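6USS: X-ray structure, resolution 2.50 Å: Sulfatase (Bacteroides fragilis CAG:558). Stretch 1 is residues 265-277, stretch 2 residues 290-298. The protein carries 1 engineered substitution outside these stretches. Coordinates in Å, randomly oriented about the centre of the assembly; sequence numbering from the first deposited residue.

Stretch 1 (265-277) PIDKDKRFYQKYI
Stretch 2 (290-298) ALIEGMDKS

Stretch 1 begins as an extended loop, entered through a cis peptide bond before Pro265, with phi/psi running from -76/151 at Pro265 to -97/104 at Asp269. It then tightens through Lys270 and Arg271 (both near -56/-28) to Phe272 (-132/-13), the N-cap of a helix that covers 273-277 and continues onward. Asp269 O organizes the turn, accepting Phe272 N at 3.0 Å and Tyr273 N at 2.9 Å. Stretch 2 is helical throughout, part of a helix that begins before 290 and continues past 298, with i to i+4 bonds such as Gly294 N to Ala290 O (3.1 Å) and Lys297 N to Glu293 O (2.8 Å). The N-to-C directions of the two helices make an angle of 131°, and their axes come no closer than 10.4 Å. The closest CA pairing lies at the N-cap: Phe272 CA is 5.2 Å from Ala290 CA. The contact buries 576 Å² between the two stretches, both sides summed.

Two small residues of stretch 2, Ala290 and Gly294, line the approach. Ala290 CB sits 3.9 Å from Phe272 CB and 4.1 Å from Asp269 O. One turn later, Gly294 lets its CA come within 3.6 Å of Phe272 CE2; a CB there would point toward stretch 1, only 3.3 Å from Asp269 OD2 and 3.4 Å from Phe272 CE2. Phe272 (chi1 m, -39°; chi2 -73°) lies along the helix, with Glu293 CB over one face of its ring and Lys297 CD at the ring edge, 4.2 Å from Phe272 CZ. Farther back in the loop, Ile266 (m, m) and Leu291 (m, t) add an apolar contact, Ile266 CG2 to Leu291 CD1 at 3.7 Å.

Glu293, extended with chi1 and chi2 both t, supplies the polar link to the stretch 1 helix. Glu293 OE1 accepts from Lys275 NZ at 2.8 Å in a salt bridge and from Tyr276 OH at 2.9 Å; the bond from Lys275 NZ to Glu293 OE2 is weak at 3.1 Å. Lys275 reaches it with chi angles t, t, p, t, while Tyr276 uses chi1 m and chi2 -74°.

Arg271 (m, t, m) is held within its own stretch by Asp269 (t): Arg271 NH2 to Asp269 OD2 is a 3.0 Å salt bridge, and Arg271 NE and N bond to Asp269 OD1 at 3.1 and 3.2 Å. This fixed guanidinium also reaches stretch 2 through a water, which accepts from Arg271 NH2 at 3.0 Å and lies 2.8 Å from Gly294 O. Arg271 NH1 lies 3.3 Å from Lys297 CD and 3.9 Å from Lys297 NZ, a close approach of like charges; both nitrogens are hydrogen-bonded elsewhere in the structure.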

ATOM      1  N   PRO A 265      15.119  21.756 -12.168  1.00 24.09           N
ATOM      2  CA  PRO A 265      16.185  22.755 -12.342  1.00 18.20           C
ATOM      3  C   PRO A 265      17.470  22.315 -11.645  1.00 22.28           C
ATOM      4  O   PRO A 265      17.398  21.605 -10.636  1.00 19.57           O
ATOM      5  CB  PRO A 265      15.602  23.992 -11.676  1.00 15.33           C
ATOM      6  CG  PRO A 265      14.777  23.428 -10.561  1.00 13.15           C
ATOM      7  CD  PRO A 265      14.175  22.155 -11.104  1.00 16.41           C
ATOM      8  N   ILE A 266      18.622  22.738 -12.156  1.00 16.85           N
ATOM      9  CA  ILE A 266      19.914  22.252 -11.642  1.00 17.93           C
ATOM     10  C   ILE A 266      20.290  23.169 -10.480  1.00 22.51           C
ATOM     11  O   ILE A 266      21.097  24.093 -10.601  1.00 23.46           O
ATOM     12  CB  ILE A 266      20.989  22.207 -12.738  1.00 17.35           C
ATOM     13  CG1 ILE A 266      20.452  21.522 -14.004  1.00 16.89           C
ATOM     14  CG2 ILE A 266      22.256  21.521 -12.230  1.00 16.03           C
ATOM     15  CD1 ILE A 266      19.920  20.104 -13.778  1.00 15.77           C
ATOM     16  N   ASP A 267      19.698  22.897  -9.312  1.00 19.71           N
ATOM     17  CA  ASP A 267      20.042  23.650  -8.107  1.00 20.69           C
ATOM     18  C   ASP A 267      21.459  23.319  -7.650  1.00 24.36           C
ATOM     19  O   ASP A 267      21.969  22.223  -7.887  1.00 25.66           O
ATOM     20  CB  ASP A 267      19.062  23.337  -6.978  1.00 22.49           C
ATOM     21  CG  ASP A 267      17.683  23.952  -7.199  1.00 22.75           C
ATOM     22  OD1 ASP A 267      17.595  25.045  -7.797  1.00 28.56           O
ATOM     23  OD2 ASP A 267      16.678  23.339  -6.773  1.00 26.39           O
ATOM     24  N   LYS A 268      22.092  24.272  -6.974  1.00 27.21           N
ATOM     25  CA  LYS A 268      23.458  24.074  -6.499  1.00 24.85           C
ATOM     26  C   LYS A 268      23.462  23.310  -5.182  1.00 26.85           C
ATOM     27  O   LYS A 268      22.757  23.674  -4.236  1.00 29.44           O
ATOM     28  CB  LYS A 268      24.177  25.410  -6.314  1.00 27.53           C
ATOM     29  CG  LYS A 268      24.657  26.041  -7.613  1.00 29.87           C
ATOM     30  CD  LYS A 268      24.547  27.551  -7.561  1.00 33.42           C
ATOM     31  CE  LYS A 268      24.453  28.137  -8.959  1.00 26.24           C
ATOM     32  NZ  LYS A 268      25.762  28.734  -9.305  1.00 37.59           N
ATOM     33  N   ASP A 269      24.260  22.254  -5.125  1.00 24.09           N
ATOM     34  CA  ASP A 269      24.502  21.509  -3.900  1.00 18.50           C
ATOM     35  C   ASP A 269      25.805  22.031  -3.312  1.00 20.63           C
ATOM     36  O   ASP A 269      26.894  21.717  -3.814  1.00 22.60           O
ATOM     37  CB  ASP A 269      24.560  20.010  -4.193  1.00 21.50           C
ATOM     38  CG  ASP A 269      24.576  19.154  -2.930  1.00 23.65           C
ATOM     39  OD1 ASP A 269      24.892  19.671  -1.832  1.00 25.99           O
ATOM     40  OD2 ASP A 269      24.272  17.949  -3.039  1.00 22.02           O
ATOM     41  N   LYS A 270      25.692  22.844  -2.260  1.00 19.17           N
ATOM     42  CA  LYS A 270      26.867  23.465  -1.655  1.00 19.70           C
ATOM     43  C   LYS A 270      27.910  22.438  -1.212  1.00 22.95           C
ATOM     44  O   LYS A 270      29.102  22.767  -1.174  1.00 24.86           O
ATOM     45  CB  LYS A 270      26.446  24.346  -0.473  1.00 16.06           C
ATOM     46  CG  LYS A 270      25.557  23.620   0.557  1.00 32.22           C
ATOM     47  CD  LYS A 270      24.895  24.574   1.564  1.00 35.36           C
ATOM     48  CE  LYS A 270      24.521  23.848   2.855  1.00 35.32           C
ATOM     49  NZ  LYS A 270      23.913  24.782   3.847  1.00 41.39           N
ATOM     50  N   ARG A 271      27.497  21.198  -0.914  1.00 18.48           N
ATOM     51  CA  ARG A 271      28.449  20.162  -0.525  1.00 20.18           C
ATOM     52  C   ARG A 271      29.534  19.948  -1.575  1.00 19.86           C
ATOM     53  O   ARG A 271      30.652  19.547  -1.240  1.00 25.50           O
ATOM     54  CB  ARG A 271      27.719  18.848  -0.272  1.00 19.16           C
ATOM     55  CG  ARG A 271      26.718  18.933   0.853  1.00 22.46           C
ATOM     56  CD  ARG A 271      26.078  17.587   1.120  1.00 19.26           C
ATOM     57  NE  ARG A 271      25.147  17.221   0.057  1.00 21.92           N
ATOM     58  CZ  ARG A 271      24.537  16.045  -0.021  1.00 19.99           C
ATOM     59  NH1 ARG A 271      24.746  15.120   0.907  1.00 22.68           N
ATOM     60  NH2 ARG A 271      23.718  15.798  -1.019  1.00 17.26           N
ATOM     61  N   PHE A 272      29.240  20.199  -2.840  1.00 21.36           N
ATOM     62  CA  PHE A 272      30.196  19.882  -3.888  1.00 26.22           C
ATOM     63  C   PHE A 272      30.422  21.011  -4.876  1.00 24.32           C
ATOM     64  O   PHE A 272      31.383  20.943  -5.653  1.00 24.85           O
ATOM     65  CB  PHE A 272      29.738  18.632  -4.659  1.00 23.24           C
ATOM     66  CG  PHE A 272      29.130  17.576  -3.783  1.00 22.73           C
ATOM     67  CD1 PHE A 272      29.929  16.818  -2.932  1.00 23.64           C
ATOM     68  CD2 PHE A 272      27.767  17.340  -3.802  1.00 22.87           C
ATOM     69  CE1 PHE A 272      29.372  15.837  -2.115  1.00 16.38           C
ATOM     70  CE2 PHE A 272      27.197  16.357  -2.992  1.00 21.59           C
ATOM     71  CZ  PHE A 272      28.004  15.603  -2.154  1.00 20.80           C
ATOM     72  N   TYR A 273      29.579  22.040  -4.864  1.00 23.43           N
ATOM     73  CA  TYR A 273      29.568  23.003  -5.955  1.00 25.85           C
ATOM     74  C   TYR A 273      30.924  23.679  -6.119  1.00 26.79           C
ATOM     75  O   TYR A 273      31.512  23.655  -7.207  1.00 27.59           O
ATOM     76  CB  TYR A 273      28.470  24.027  -5.714  1.00 21.80           C
ATOM     77  CG  TYR A 273      28.487  25.144  -6.702  1.00 22.39           C
ATOM     78  CD1 TYR A 273      27.968  24.974  -7.980  1.00 23.40           C
ATOM     79  CD2 TYR A 273      29.010  26.377  -6.360  1.00 25.87           C
ATOM     80  CE1 TYR A 273      27.980  26.002  -8.892  1.00 24.51           C
ATOM     81  CE2 TYR A 273      29.018  27.417  -7.260  1.00 26.75           C
ATOM     82  CZ  TYR A 273      28.505  27.227  -8.524  1.00 25.02           C
ATOM     83  OH  TYR A 273      28.517  28.272  -9.406  1.00 23.68           O
ATOM     84  N   GLN A 274      31.447  24.271  -5.041  1.00 23.97           N
ATOM     85  CA  GLN A 274      32.669  25.065  -5.144  1.00 24.47           C
ATOM     86  C   GLN A 274      33.859  24.225  -5.587  1.00 25.54           C
ATOM     87  O   GLN A 274      34.759  24.733  -6.269  1.00 24.14           O
ATOM     88  CB  GLN A 274      32.975  25.756  -3.809  1.00 27.74           C
ATOM     89  CG  GLN A 274      34.080  26.808  -3.893  1.00 19.23           C
ATOM     90  CD  GLN A 274      33.786  27.870  -4.944  1.00 25.15           C
ATOM     91  OE1 GLN A 274      32.697  28.450  -4.979  1.00 24.78           O
ATOM     92  NE2 GLN A 274      34.753  28.122  -5.813  1.00 23.26           N
ATOM     93  N   LYS A 275      33.882  22.942  -5.224  1.00 24.49           N
ATOM     94  CA  LYS A 275      34.984  22.094  -5.662  1.00 25.91           C
ATOM     95  C   LYS A 275      35.096  22.079  -7.187  1.00 27.69           C
ATOM     96  O   LYS A 275      36.200  22.184  -7.740  1.00 26.60           O
ATOM     97  CB  LYS A 275      34.814  20.677  -5.107  1.00 24.20           C
ATOM     98  CG  LYS A 275      35.883  19.700  -5.625  1.00 27.75           C
ATOM     99  CD  LYS A 275      35.686  18.285  -5.077  1.00 29.01           C
ATOM    100  CE  LYS A 275      34.319  17.721  -5.422  1.00 26.72           C
ATOM    101  NZ  LYS A 275      34.224  16.287  -4.988  1.00 27.34           N
ATOM    102  N   TYR A 276      33.963  21.976  -7.888  1.00 26.59           N
ATOM    103  CA  TYR A 276      34.021  21.930  -9.346  1.00 25.96           C
ATOM    104  C   TYR A 276      34.346  23.294  -9.938  1.00 24.15           C
ATOM    105  O   TYR A 276      35.025  23.377 -10.971  1.00 26.04           O
ATOM    106  CB  TYR A 276      32.708  21.379  -9.910  1.00 21.90           C
ATOM    107  CG  TYR A 276      32.526  19.929  -9.560  1.00 24.41           C
ATOM    108  CD1 TYR A 276      33.269  18.953 -10.212  1.00 19.35           C
ATOM    109  CD2 TYR A 276      31.648  19.531  -8.551  1.00 25.51           C
ATOM    110  CE1 TYR A 276      33.130  17.621  -9.895  1.00 23.92           C
ATOM    111  CE2 TYR A 276      31.501  18.175  -8.216  1.00 23.72           C
ATOM    112  CZ  TYR A 276      32.255  17.229  -8.896  1.00 25.02           C
ATOM    113  OH  TYR A 276      32.151  15.887  -8.606  1.00 26.81           O
ATOM    114  N   ILE A 277      33.874  24.366  -9.304  1.00 21.72           N
ATOM    115  CA  ILE A 277      34.277  25.702  -9.720  1.00 26.28           C
ATOM    116  C   ILE A 277      35.789  25.837  -9.615  1.00 26.61           C
ATOM    117  O   ILE A 277      36.430  26.486 -10.451  1.00 27.50           O
ATOM    118  CB  ILE A 277      33.548  26.775  -8.882  1.00 28.72           C
ATOM    119  CG1 ILE A 277      32.036  26.739  -9.126  1.00 25.13           C
ATOM    120  CG2 ILE A 277      34.055  28.155  -9.226  1.00 20.04           C
ATOM    121  CD1 ILE A 277      31.614  27.355 -10.458  1.00 20.07           C
ATOM    122  N   ALA A 290      27.840  18.621  -9.488  1.00 18.76           N
ATOM    123  CA  ALA A 290      27.475  18.478  -8.089  1.00 16.14           C
ATOM    124  C   ALA A 290      26.219  17.621  -7.926  1.00 19.52           C
ATOM    125  O   ALA A 290      26.124  16.832  -6.976  1.00 17.87           O
ATOM    126  CB  ALA A 290      27.302  19.859  -7.460  1.00 15.33           C
ATOM    127  N   LEU A 291      25.252  17.739  -8.848  1.00 18.13           N
ATOM    128  CA  LEU A 291      24.103  16.831  -8.827  1.00 17.79           C
ATOM    129  C   LEU A 291      24.551  15.390  -9.023  1.00 18.81           C
ATOM    130  O   LEU A 291      24.074  14.482  -8.335  1.00 15.02           O
ATOM    131  CB  LEU A 291      23.097  17.204  -9.912  1.00 14.32           C
ATOM    132  CG  LEU A 291      22.276  18.464  -9.688  1.00 20.76           C
ATOM    133  CD1 LEU A 291      21.012  18.491 -10.597  1.00 16.21           C
ATOM    134  CD2 LEU A 291      21.927  18.572  -8.218  1.00 17.58           C
ATOM    135  N   ILE A 292      25.481  15.172  -9.959  1.00 20.08           N
ATOM    136  CA  ILE A 292      25.977  13.832 -10.254  1.00 20.80           C
ATOM    137  C   ILE A 292      26.648  13.236  -9.027  1.00 17.88           C
ATOM    138  O   ILE A 292      26.465  12.054  -8.717  1.00 17.96           O
ATOM    139  CB  ILE A 292      26.927  13.876 -11.468  1.00 21.29           C
ATOM    140  CG1 ILE A 292      26.126  14.032 -12.771  1.00 15.23           C
ATOM    141  CG2 ILE A 292      27.829  12.658 -11.506  1.00 13.57           C
ATOM    142  CD1 ILE A 292      26.958  14.504 -13.948  1.00 15.61           C
ATOM    143  N   GLU A 293      27.402  14.048  -8.287  1.00 18.81           N
ATOM    144  CA  GLU A 293      28.157  13.508  -7.167  1.00 18.65           C
ATOM    145  C   GLU A 293      27.264  13.220  -5.971  1.00 18.92           C
ATOM    146  O   GLU A 293      27.521  12.269  -5.229  1.00 19.34           O
ATOM    147  CB  GLU A 293      29.291  14.457  -6.768  1.00 22.99           C
ATOM    148  CG  GLU A 293      30.374  13.739  -5.941  1.00 28.16           C
ATOM    149  CD  GLU A 293      31.418  14.659  -5.301  1.00 26.99           C
ATOM    150  OE1 GLU A 293      31.618  15.798  -5.781  1.00 29.35           O
ATOM    151  OE2 GLU A 293      32.056  14.215  -4.316  1.00 27.86           O
ATOM    152  N   GLY A 294      26.216  14.017  -5.773  1.00 20.65           N
ATOM    153  CA  GLY A 294      25.301  13.753  -4.676  1.00 19.80           C
ATOM    154  C   GLY A 294      24.453  12.522  -4.930  1.00 21.15           C
ATOM    155  O   GLY A 294      24.120  11.785  -3.997  1.00 21.50           O
ATOM    156  N   MET A 295      24.090  12.281  -6.193  1.00 20.77           N
ATOM    157  CA  MET A 295      23.513  10.995  -6.557  1.00 18.28           C
ATOM    158  C   MET A 295      24.456   9.867  -6.166  1.00 18.27           C
ATOM    159  O   MET A 295      24.049   8.890  -5.531  1.00 19.95           O
ATOM    160  CB  MET A 295      23.219  10.958  -8.059  1.00 16.76           C
ATOM    161  CG  MET A 295      22.800   9.585  -8.578  1.00 16.47           C
ATOM    162  SD  MET A 295      24.200   8.539  -9.055  1.00 17.64           S
ATOM    163  CE  MET A 295      24.858   9.446 -10.441  1.00 19.47           C
ATOM    164  N   ASP A 296      25.732   9.995  -6.532  1.00 19.58           N
ATOM    165  CA  ASP A 296      26.705   8.951  -6.246  1.00 20.35           C
ATOM    166  C   ASP A 296      26.935   8.781  -4.742  1.00 22.53           C
ATOM    167  O   ASP A 296      27.225   7.666  -4.282  1.00 18.00           O
ATOM    168  CB  ASP A 296      28.019   9.261  -6.964  1.00 17.87           C
ATOM    169  CG  ASP A 296      29.031   8.123  -6.847  1.00 21.59           C
ATOM    170  OD1 ASP A 296      28.972   7.174  -7.674  1.00 20.00           O
ATOM    171  OD2 ASP A 296      29.890   8.182  -5.940  1.00 18.93           O
ATOM    172  N   LYS A 297      26.824   9.867  -3.965  1.00 17.81           N
ATOM    173  CA  LYS A 297      26.936   9.743  -2.515  1.00 16.00           C
ATOM    174  C   LYS A 297      25.804   8.899  -1.965  1.00 19.88           C
ATOM    175  O   LYS A 297      26.002   8.098  -1.043  1.00 17.09           O
ATOM    176  CB  LYS A 297      26.927  11.121  -1.856  1.00 17.47           C
ATOM    177  CG  LYS A 297      26.919  11.083  -0.333  1.00 19.32           C
ATOM    178  CD  LYS A 297      26.680  12.481   0.249  1.00 19.17           C
ATOM    179  CE  LYS A 297      26.725  12.496   1.781  1.00 12.98           C
ATOM    180  NZ  LYS A 297      25.710  11.630   2.424  1.00 16.70           N
ATOM    181  N   SER A 298      24.605   9.068  -2.530  1.00 18.40           N
ATOM    182  CA  SER A 298      23.476   8.233  -2.141  1.00 19.50           C
ATOM    183  C   SER A 298      23.766   6.752  -2.416  1.00 22.18           C
ATOM    184  O   SER A 298      23.512   5.889  -1.560  1.00 19.83           O
ATOM    185  CB  SER A 298      22.219   8.712  -2.869  1.00 15.32           C
ATOM    186  OG  SER A 298      21.116   7.842  -2.663  1.00 18.44           O
TER
HETATM  187  O   HOH W   1      23.323  12.877  -1.514  1.00 17.67           O